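Local coordinates for uncharacterized protein (Bacteroides eggerthii, PDB 4FTD), which is of unknown function but combines a six-bladed beta-propeller with an immunoglobulin-like domain and may take part in carbohydrate metabolism, at residues V167-K171 with R172-K176; P275-G278 with H279-D283; N128-S131 with D132-T135. One frame throughout, in Å; residues are numbered along the deposited sequence. Where two conformers were deposited one is given.

Contact 1. Residues V167-K171 with R172-K176; sequences VSDLK and RGEIK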
ATOM      1  N   VAL A 167       5.651   4.624 -16.907  1.00 43.38           N
ATOM      2  CA  VAL A 167       6.344   3.841 -15.871  1.00 43.52           C
ATOM      3  C   VAL A 167       7.437   2.917 -16.456  1.00 45.98           C
ATOM      4  O   VAL A 167       8.531   2.837 -15.890  1.00 53.06           O
ATOM      5  CB  VAL A 167       5.354   3.066 -14.995  1.00 45.37           C
ATOM      6  CG1 VAL A 167       6.113   2.115 -14.068  1.00 46.78           C
ATOM      7  CG2 VAL A 167       4.513   4.076 -14.202  1.00 43.65           C
ATOM      8  N   SER A 168       7.193   2.300 -17.600  1.00 49.72           N
ATOM      9  CA  SER A 168       8.244   1.456 -18.237  1.00 50.94           C
ATOM     10  C   SER A 168       9.512   2.282 -18.548  1.00 56.53           C
ATOM     11  O   SER A 168      10.625   1.779 -18.395  1.00 52.70           O
ATOM     12  CB  SER A 168       7.732   0.751 -19.483  1.00 51.76           C
ATOM     13  OG  SER A 168       7.224   1.696 -20.378  1.00 54.71           O
ATOM     14  N   ASP A 169       9.350   3.549 -18.945  1.00 54.18           N
ATOM     15  CA  ASP A 169      10.504   4.452 -19.126  1.00 54.50           C
ATOM     16  C   ASP A 169      11.200   4.784 -17.816  1.00 52.86           C
ATOM     17  O   ASP A 169      12.416   4.691 -17.727  1.00 53.65           O
ATOM     18  CB  ASP A 169      10.093   5.750 -19.799  1.00 58.04           C
ATOM     19  CG  ASP A 169       9.750   5.573 -21.269  1.00 61.61           C
ATOM     20  OD1 ASP A 169      10.146   4.567 -21.869  1.00 60.84           O
ATOM     21  OD2 ASP A 169       9.091   6.476 -21.831  1.00 59.85           O
ATOM     22  N   LEU A 170      10.438   5.180 -16.807  1.00 48.61           N
ATOM     23  CA  LEU A 170      11.009   5.467 -15.487  1.00 52.27           C
ATOM     24  C   LEU A 170      11.766   4.282 -14.847  1.00 60.35           C
ATOM     25  O   LEU A 170      12.752   4.490 -14.153  1.00 53.00           O
ATOM     26  CB  LEU A 170       9.934   5.901 -14.517  1.00 43.77           C
ATOM     27  CG  LEU A 170       9.201   7.209 -14.795  1.00 44.60           C
ATOM     28  CD1 LEU A 170       8.013   7.341 -13.847  1.00 39.38           C
ATOM     29  CD2 LEU A 170      10.086   8.440 -14.708  1.00 41.73           C
ATOM     30  N   LYS A 171      11.294   3.056 -15.053  1.00 55.14           N
ATOM     31  CA  LYS A 171      11.992   1.878 -14.526  1.00 52.35           C
ATOM     32  C   LYS A 171      13.380   1.732 -15.143  1.00 55.86           C
ATOM     33  O   LYS A 171      14.245   1.165 -14.522  1.00 56.32           O
ATOM     34  CB  LYS A 171      11.193   0.590 -14.722  1.00 51.76           C
ATOM     35  CG  LYS A 171       9.938   0.481 -13.852  1.00 49.67           C
ATOM     36  CD  LYS A 171       9.145  -0.803 -14.171  1.00 56.84           C
ATOM     37  CE  LYS A 171       7.926  -0.912 -13.259  1.00 61.21           C
ATOM     38  NZ  LYS A 171       6.977  -2.043 -13.517  1.00 67.19           N
ATOM     39  N   ARG A 172      13.564   2.239 -16.361  1.00 56.81           N
ATOM     40  CA  ARG A 172      14.857   2.230 -17.032  0.50 60.16           C
ATOM     41  C   ARG A 172      15.615   3.540 -16.758  1.00 61.58           C
ATOM     42  O   ARG A 172      16.637   3.799 -17.354  1.00 64.26           O
ATOM     43  CB  ARG A 172      14.653   2.008 -18.534  0.50 59.56           C
ATOM     44  CG  ARG A 172      13.923   0.710 -18.866  0.50 61.37           C
ATOM     45  CD  ARG A 172      13.650   0.542 -20.354  0.50 69.96           C
ATOM     46  NE  ARG A 172      12.899   1.668 -20.900  0.50 73.15           N
ATOM     47  CZ  ARG A 172      13.386   2.507 -21.801  0.50 68.06           C
ATOM     48  NH1 ARG A 172      14.601   2.315 -22.272  0.50 64.90           N
ATOM     49  NH2 ARG A 172      12.655   3.519 -22.239  0.50 64.07           N
ATOM     50  N   GLY A 173      15.119   4.356 -15.833  1.00 59.13           N
ATOM     51  CA  GLY A 173      15.737   5.638 -15.497  1.00 61.18           C
ATOM     52  C   GLY A 173      15.565   6.720 -16.555  1.00 63.41           C
ATOM     53  O   GLY A 173      16.249   7.718 -16.511  1.00 69.83           O
ATOM     54  N   GLU A 174      14.630   6.554 -17.483  1.00 57.85           N
ATOM     55  CA  GLU A 174      14.455   7.517 -18.564  1.00 58.62           C
ATOM     56  C   GLU A 174      13.259   8.414 -18.283  1.00 53.37           C
ATOM     57  O   GLU A 174      12.140   7.932 -18.141  1.00 49.76           O
ATOM     58  CB  GLU A 174      14.253   6.802 -19.903  1.00 62.40           C
ATOM     59  CG  GLU A 174      15.389   5.875 -20.294  1.00 78.09           C
ATOM     60  CD  GLU A 174      15.314   5.414 -21.738  1.00 84.68           C
ATOM     61  OE1 GLU A 174      14.231   5.497 -22.365  1.00102.78           O
ATOM     62  OE2 GLU A 174      16.353   4.966 -22.249  1.00102.30           O
ATOM     63  N   ILE A 175      13.505   9.717 -18.260  1.00 53.21           N
ATOM     64  CA  ILE A 175      12.485  10.758 -18.072  1.00 52.57           C
ATOM     65  C   ILE A 175      12.129  11.314 -19.460  1.00 50.85           C
ATOM     66  O   ILE A 175      12.938  11.994 -20.094  1.00 56.02           O
ATOM     67  CB  ILE A 175      13.012  11.839 -17.108  1.00 51.23           C
ATOM     68  CG1 ILE A 175      13.084  11.250 -15.690  1.00 57.91           C
ATOM     69  CG2 ILE A 175      12.138  13.090 -17.142  1.00 45.30           C
ATOM     70  CD1 ILE A 175      13.624  12.208 -14.647  1.00 59.44           C
ATOM     71  N   LYS A 176      10.943  10.941 -19.940  1.00 45.70           N
ATOM     72  CA  LYS A 176      10.390  11.338 -21.235  1.00 47.56           C
ATOM     73  C   LYS A 176       8.935  11.838 -21.068  1.00 47.15           C
ATOM     74  O   LYS A 176       7.998  11.069 -21.240  1.00 50.89           O
ATOM     75  CB  LYS A 176      10.457  10.156 -22.183  1.00 54.14           C
ATOM     76  CG  LYS A 176      11.897   9.627 -22.378  1.00 68.14           C
ATOM     77  CD  LYS A 176      11.988   8.337 -23.199  1.00 80.19           C
ATOM     78  CE  LYS A 176      11.834   8.577 -24.688  1.00 87.63           C
ATOM     79  NZ  LYS A 176      12.119   7.338 -25.467  1.00 99.43           N
TER
HETATM   80  O   HOH W   1       7.824   8.524 -20.363  1.00 47.67           O

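Contact 2. Residues P275-G278 with H279-D283; sequences PISG and HKTVD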
ATOM      1  N   PRO A 275     -20.343  15.446  -6.585  1.00 42.60           N
ATOM      2  CA  PRO A 275     -20.628  14.123  -7.178  1.00 47.33           C
ATOM      3  C   PRO A 275     -20.265  14.036  -8.651  1.00 46.35           C
ATOM      4  O   PRO A 275     -20.397  15.019  -9.377  1.00 47.39           O
ATOM      5  CB  PRO A 275     -22.152  13.960  -7.028  1.00 46.37           C
ATOM      6  CG  PRO A 275     -22.565  15.057  -6.089  1.00 50.67           C
ATOM      7  CD  PRO A 275     -21.583  16.185  -6.305  1.00 45.95           C
ATOM      8  N   ILE A 276     -19.824  12.850  -9.062  1.00 44.57           N
ATOM      9  CA  ILE A 276     -19.452  12.582 -10.440  1.00 45.67           C
ATOM     10  C   ILE A 276     -20.059  11.230 -10.814  1.00 51.47           C
ATOM     11  O   ILE A 276     -20.086  10.328  -9.997  1.00 48.17           O
ATOM     12  CB  ILE A 276     -17.911  12.680 -10.653  1.00 52.11           C
ATOM     13  CG1 ILE A 276     -17.553  12.495 -12.133  1.00 59.70           C
ATOM     14  CG2 ILE A 276     -17.172  11.647  -9.878  1.00 47.99           C
ATOM     15  CD1 ILE A 276     -16.238  13.140 -12.537  1.00 56.82           C
ATOM     16  N   SER A 277     -20.592  11.137 -12.028  1.00 43.59           N
ATOM     17  CA  SER A 277     -21.138   9.909 -12.581  1.00 50.56           C
ATOM     18  C   SER A 277     -20.758   9.773 -14.042  1.00 48.96           C
ATOM     19  O   SER A 277     -20.525  10.757 -14.748  1.00 47.75           O
ATOM     20  CB  SER A 277     -22.676   9.863 -12.473  1.00 49.01           C
ATOM     21  OG  SER A 277     -23.218  10.993 -13.122  1.00 62.87           O
ATOM     22  N   GLY A 278     -20.696   8.527 -14.485  1.00 56.29           N
ATOM     23  CA  GLY A 278     -20.335   8.198 -15.853  1.00 49.60           C
ATOM     24  C   GLY A 278     -19.010   8.811 -16.257  1.00 48.16           C
ATOM     25  O   GLY A 278     -18.854   9.192 -17.388  1.00 46.99           O
ATOM     26  N   HIS A 279     -18.066   8.939 -15.324  1.00 44.67           N
ATOM     27  CA  HIS A 279     -16.726   9.457 -15.555  1.00 51.57           C
ATOM     28  C   HIS A 279     -16.620  10.969 -15.790  1.00 49.30           C
ATOM     29  O   HIS A 279     -15.602  11.517 -15.461  1.00 47.07           O
ATOM     30  CB  HIS A 279     -15.983   8.775 -16.718  1.00 47.95           C
ATOM     31  CG  HIS A 279     -15.950   7.286 -16.649  1.00 47.38           C
ATOM     32  ND1 HIS A 279     -16.948   6.511 -17.201  1.00 53.64           N
ATOM     33  CD2 HIS A 279     -15.043   6.428 -16.145  1.00 42.69           C
ATOM     34  CE1 HIS A 279     -16.650   5.240 -17.025  1.00 44.48           C
ATOM     35  NE2 HIS A 279     -15.507   5.156 -16.378  1.00 51.10           N
ATOM     36  N   LYS A 280     -17.615  11.594 -16.419  1.00 47.63           N
ATOM     37  CA  LYS A 280     -17.506  12.978 -16.876  1.00 51.28           C
ATOM     38  C   LYS A 280     -18.595  13.893 -16.428  1.00 45.12           C
ATOM     39  O   LYS A 280     -18.527  15.066 -16.761  1.00 47.99           O
ATOM     40  CB  LYS A 280     -17.617  12.994 -18.406  1.00 56.81           C
ATOM     41  CG  LYS A 280     -16.579  12.211 -19.136  1.00 62.41           C
ATOM     42  CD  LYS A 280     -17.020  11.952 -20.553  1.00 65.27           C
ATOM     43  CE  LYS A 280     -16.920  13.172 -21.409  1.00 71.87           C
ATOM     44  NZ  LYS A 280     -17.320  12.802 -22.806  1.00 71.61           N
ATOM     45  N   THR A 281     -19.649  13.392 -15.775  1.00 48.12           N
ATOM     46  CA  THR A 281     -20.803  14.235 -15.466  1.00 47.31           C
ATOM     47  C   THR A 281     -20.752  14.649 -14.003  1.00 49.47           C
ATOM     48  O   THR A 281     -20.922  13.806 -13.136  1.00 51.34           O
ATOM     49  CB  THR A 281     -22.126  13.482 -15.727  1.00 49.18           C
ATOM     50  OG1 THR A 281     -22.135  13.046 -17.085  1.00 54.63           O
ATOM     51  CG2 THR A 281     -23.343  14.361 -15.511  1.00 50.67           C
ATOM     52  N   VAL A 282     -20.530  15.941 -13.745  1.00 47.28           N
ATOM     53  CA  VAL A 282     -20.450  16.503 -12.394  1.00 46.46           C
ATOM     54  C   VAL A 282     -21.858  17.061 -12.052  1.00 57.71           C
ATOM     55  O   VAL A 282     -22.337  17.973 -12.705  1.00 53.24           O
ATOM     56  CB  VAL A 282     -19.346  17.564 -12.308  1.00 50.85           C
ATOM     57  CG1 VAL A 282     -19.331  18.292 -10.973  1.00 44.05           C
ATOM     58  CG2 VAL A 282     -17.981  16.913 -12.560  1.00 45.36           C
ATOM     59  N   ASP A 283     -22.504  16.506 -11.030  1.00 53.93           N
ATOM     60  CA  ASP A 283     -23.839  16.958 -10.581  1.00 51.56           C
ATOM     61  C   ASP A 283     -23.787  18.227  -9.693  1.00 47.54           C
ATOM     62  O   ASP A 283     -23.726  18.138  -8.453  1.00 51.50           O
ATOM     63  CB  ASP A 283     -24.549  15.800  -9.850  1.00 57.99           C
ATOM     64  CG  ASP A 283     -25.985  16.127  -9.462  1.00 70.00           C
ATOM     65  OD1 ASP A 283     -26.430  17.292  -9.671  1.00 60.69           O
ATOM     66  OD2 ASP A 283     -26.662  15.215  -8.933  1.00 73.70           O
TER
HETATM   67  O   HOH W   2     -23.266  13.297 -11.776  1.00 57.01           O

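Contact 3. Residues N128-S131 with D132-T135; sequences NIYS and DFAT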
ATOM      1  N   ASN A 128      17.603  11.901  -6.090  1.00 52.74           N
ATOM      2  CA  ASN A 128      17.122  11.802  -7.455  1.00 47.92           C
ATOM      3  C   ASN A 128      15.773  12.533  -7.663  1.00 49.59           C
ATOM      4  O   ASN A 128      14.986  12.130  -8.539  1.00 48.82           O
ATOM      5  CB  ASN A 128      17.038  10.330  -7.873  1.00 51.12           C
ATOM      6  CG  ASN A 128      16.926  10.150  -9.398  1.00 58.88           C
ATOM      7  OD1 ASN A 128      17.618  10.829 -10.175  1.00 60.12           O
ATOM      8  ND2 ASN A 128      16.034   9.265  -9.831  1.00 55.30           N
ATOM      9  N   ILE A 129      15.504  13.574  -6.856  1.00 42.21           N
ATOM     10  CA  ILE A 129      14.227  14.318  -6.867  1.00 45.82           C
ATOM     11  C   ILE A 129      13.786  14.705  -8.290  1.00 45.86           C
ATOM     12  O   ILE A 129      14.557  15.283  -9.020  1.00 42.14           O
ATOM     13  CB  ILE A 129      14.300  15.594  -5.961  1.00 47.25           C
ATOM     14  CG1 ILE A 129      12.910  16.249  -5.833  1.00 44.58           C
ATOM     15  CG2 ILE A 129      15.396  16.563  -6.442  1.00 42.63           C
ATOM     16  CD1 ILE A 129      12.846  17.420  -4.873  1.00 46.62           C
ATOM     17  N   TYR A 130      12.569  14.327  -8.704  1.00 45.94           N
ATOM     18  CA  TYR A 130      12.040  14.717 -10.013  1.00 41.62           C
ATOM     19  C   TYR A 130      12.060  16.258 -10.094  1.00 41.99           C
ATOM     20  O   TYR A 130      11.558  16.927  -9.197  1.00 38.67           O
ATOM     21  CB  TYR A 130      10.627  14.151 -10.234  1.00 47.19           C
ATOM     22  CG  TYR A 130      10.165  14.397 -11.623  1.00 42.68           C
ATOM     23  CD1 TYR A 130      10.719  13.707 -12.679  1.00 47.58           C
ATOM     24  CD2 TYR A 130       9.175  15.361 -11.905  1.00 44.00           C
ATOM     25  CE1 TYR A 130      10.323  13.958 -13.980  1.00 50.77           C
ATOM     26  CE2 TYR A 130       8.808  15.639 -13.219  1.00 36.68           C
ATOM     27  CZ  TYR A 130       9.350  14.913 -14.240  1.00 41.55           C
ATOM     28  OH  TYR A 130       8.976  15.178 -15.512  1.00 44.75           O
ATOM     29  N   SER A 131      12.670  16.817 -11.143  1.00 41.18           N
ATOM     30  CA  SER A 131      13.034  18.260 -11.168  1.00 47.11           C
ATOM     31  C   SER A 131      11.834  19.185 -10.954  1.00 46.02           C
ATOM     32  O   SER A 131      11.928  20.159 -10.217  1.00 47.06           O
ATOM     33  CB  SER A 131      13.775  18.637 -12.482  1.00 49.46           C
ATOM     34  OG  SER A 131      12.896  18.363 -13.565  1.00 52.71           O
ATOM     35  N   ASP A 132      10.693  18.857 -11.547  1.00 42.39           N
ATOM     36  CA  ASP A 132       9.451  19.678 -11.318  1.00 45.16           C
ATOM     37  C   ASP A 132       8.949  19.694  -9.896  1.00 40.47           C
ATOM     38  O   ASP A 132       8.379  20.679  -9.440  1.00 44.14           O
ATOM     39  CB  ASP A 132       8.349  19.291 -12.270  1.00 38.93           C
ATOM     40  CG  ASP A 132       8.733  19.553 -13.707  1.00 45.26           C
ATOM     41  OD1 ASP A 132       9.418  20.550 -14.010  1.00 47.78           O
ATOM     42  OD2 ASP A 132       8.348  18.740 -14.553  1.00 46.25           O
ATOM     43  N   PHE A 133       9.250  18.626  -9.175  1.00 41.09           N
ATOM     44  CA  PHE A 133       8.984  18.550  -7.750  1.00 39.49           C
ATOM     45  C   PHE A 133       9.979  19.230  -6.823  1.00 43.44           C
ATOM     46  O   PHE A 133       9.843  19.096  -5.626  1.00 53.73           O
ATOM     47  CB  PHE A 133       8.786  17.078  -7.298  1.00 47.08           C
ATOM     48  CG  PHE A 133       7.428  16.571  -7.569  1.00 50.22           C
ATOM     49  CD1 PHE A 133       6.390  17.033  -6.818  1.00 63.31           C
ATOM     50  CD2 PHE A 133       7.195  15.627  -8.553  1.00 65.22           C
ATOM     51  CE1 PHE A 133       5.113  16.612  -7.045  1.00122.08           C
ATOM     52  CE2 PHE A 133       5.921  15.188  -8.801  1.00133.73           C
ATOM     53  CZ  PHE A 133       4.872  15.684  -8.036  1.00177.00           C
ATOM     54  N   ALA A 134      10.955  19.935  -7.353  1.00 42.85           N
ATOM     55  CA  ALA A 134      11.878  20.667  -6.536  1.00 50.20           C
ATOM     56  C   ALA A 134      11.315  22.029  -6.181  1.00 51.78           C
ATOM     57  O   ALA A 134      11.913  22.693  -5.394  1.00 52.63           O
ATOM     58  CB  ALA A 134      13.220  20.807  -7.223  1.00 50.26           C
ATOM     59  N   THR A 135      10.179  22.455  -6.730  1.00 45.93           N
ATOM     60  CA  THR A 135       9.580  23.776  -6.373  1.00 43.22           C
ATOM     61  C   THR A 135       8.166  23.593  -5.972  1.00 49.83           C
ATOM     62  O   THR A 135       7.598  22.554  -6.207  1.00 45.21           O
ATOM     63  CB  THR A 135       9.643  24.819  -7.513  1.00 54.87           C
ATOM     64  OG1 THR A 135       8.568  24.642  -8.442  1.00 48.94           O
ATOM     65  CG2 THR A 135      10.989  24.752  -8.250  1.00 53.87           C
TER

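Contact 1. Residues V167-K171 with R172-K176
Asp169 reaches from the last turn of the short helix 167-171 to the chain that follows, meeting Arg172, Glu174 and Lys176. Its CB lies 3.4 Å from the carbonyl oxygen O of Glu174. With chi1 at -71°, CG stands opposite the carbonyl carbon, which carries the carboxylate out beside the arginine. In one of the two conformers of Arg172, and so not necessarily at all times, NH2 makes a salt bridge to Asp169 OD1 at 2.7 Å, approaching from above the carboxylate plane, whereas OD1 sits in the plane of the guanidinium. In that conformer the same NH2 makes a weak bond to Glu174 OE1, and a single positive group would probably screen two acids whose oxygens, Asp169 OD1 and Glu174 OE1, are 4.2 Å apart. Next to this network the backbone forms a Schellman motif that ends the helix: Glu174 N reaches Asp169 O at 2.9 Å, while Gly173 N donates to Leu170 O. Gly173, the C-prime residue, has a positive phi of 73°, a conformation most easily adopted without a side chain. The other carboxylate oxygen, Asp169 OD2, lies 3.7 Å from Lys176 CD. A water donates to both Asp169 OD2 and Lys176 O, tying helix and loop together. On the apolar side Leu170, whose branched end suits a buried position, rests CD2 against Ile175 CG1 at 4.2 Å and also packs on Phe124 of strand 120-125.

Contact 2. Residues P275-G278 with H279-D283
Ile276 and Val282 face the same side of a hairpin as an antiparallel non-hydrogen-bonded pair, and their branched side chains meet most closely between Ile276 CD1 and Val282 CG2, at 4.2 Å. With CG1 of Ile276 opposite the backbone N (chi1 -176°) and the chain continuing roughly extended, CD1 comes within 3.4 Å of His279 O. Such branched, apolar residues suit a face that packs on another strand: both reach Ile230 of strand 228-233, and Val282 also touches Ala231. The opposite face is polar. There Ser277 and Thr281 form a hydrogen-bonded pair, with Ser277 N to Thr281 O at 2.9 Å and Thr281 N to Ser277 O at 3.0 Å, the latter bond nearly in line with the carbonyl. Ser277 OG lies 3.8 Å from Thr281 CB, and a water joins Ser277 OG to Thr281 O. Farther from the turn, Pro275, which has no N-H to give, still accepts Asp283 N at its O, and its CB lies 4.1 Å from Asp283 CB. At the turn Gly278 and His279 both have positive phi, easy for the glycine and less usual for the histidine. The ring of His279 meets that of His201, their planes at about 80°, and Lys280, bent at chi3, reaches a salt bridge with Glu228. This is a beta hairpin with a three-residue turn, joining the third and fourth strands of a four-stranded antiparallel sheet, the classic blade of a beta-propeller.

Contact 3. Residues N128-S131 with D132-T135
Ser131 to Phe133 form a brief 3-10 turn, flanked by two backbone bonds: Ala134 N donates to Ser131 O at 3.0 Å, and Phe133 N makes a weak bond to Tyr130 O. The tight coil brings the side chains of Asp132 and Phe133 up to that of Tyr130, the residue just before it. Tyr130 and Asp132 run alongside each other in the same direction, ring and carboxylate planes 77° apart, and Asp132 OD2 comes within 3.4 Å of Tyr130 CE2. Tyr130 CG is placed opposite the backbone N (chi1 -173°), which also lets CD2 meet Phe133 CD2 at 3.9 Å. Ile129, ahead of the turn, lays its CD1 4.1 Å from Ala134 CB, at the turn's far end, where a small residue fits. The polar ends are held by neighbours: Tyr130 OH by His163, Asp132 OD2 by His160, while Asn158 bonds both Asp132 OD1 and Ser131 OG. Replacing Tyr130 with an alanine would probably leave Phe133 CD2 and Asp132 without their neighbouring ring and His163 without its hydroxyl partner. In the chain the turn links strands 120-125 and 138-143, with Tyr130 on Val150 of strand 147-152 and Leu165 of strand 163-166, while Phe133 packs on Val150 and Ala141.

In the fold
Contacts 1 and 3 are partly buried and belong to the same part of the propeller: their centres are 15 Å apart, and Ile175 CG2 of contact 1 packs on Tyr130 CE1 of contact 3 at 3.7 Å. Both border the four-stranded sheet 138-143 to 178-179, contact 3 leading into its first strand and contact 1 bridging its third and fourth. Contact 2 lies at the surface, with its centre about 33 Å from those of the others, in the sheet 250-253 to 281-291. Its chemistry is cross-strand backbone pairing with one apolar face turned to strand 228-233, whereas contact 1 relies on charges and helix termination, and contact 3 on aromatic packing with polar tips turned to neighbouring side chains.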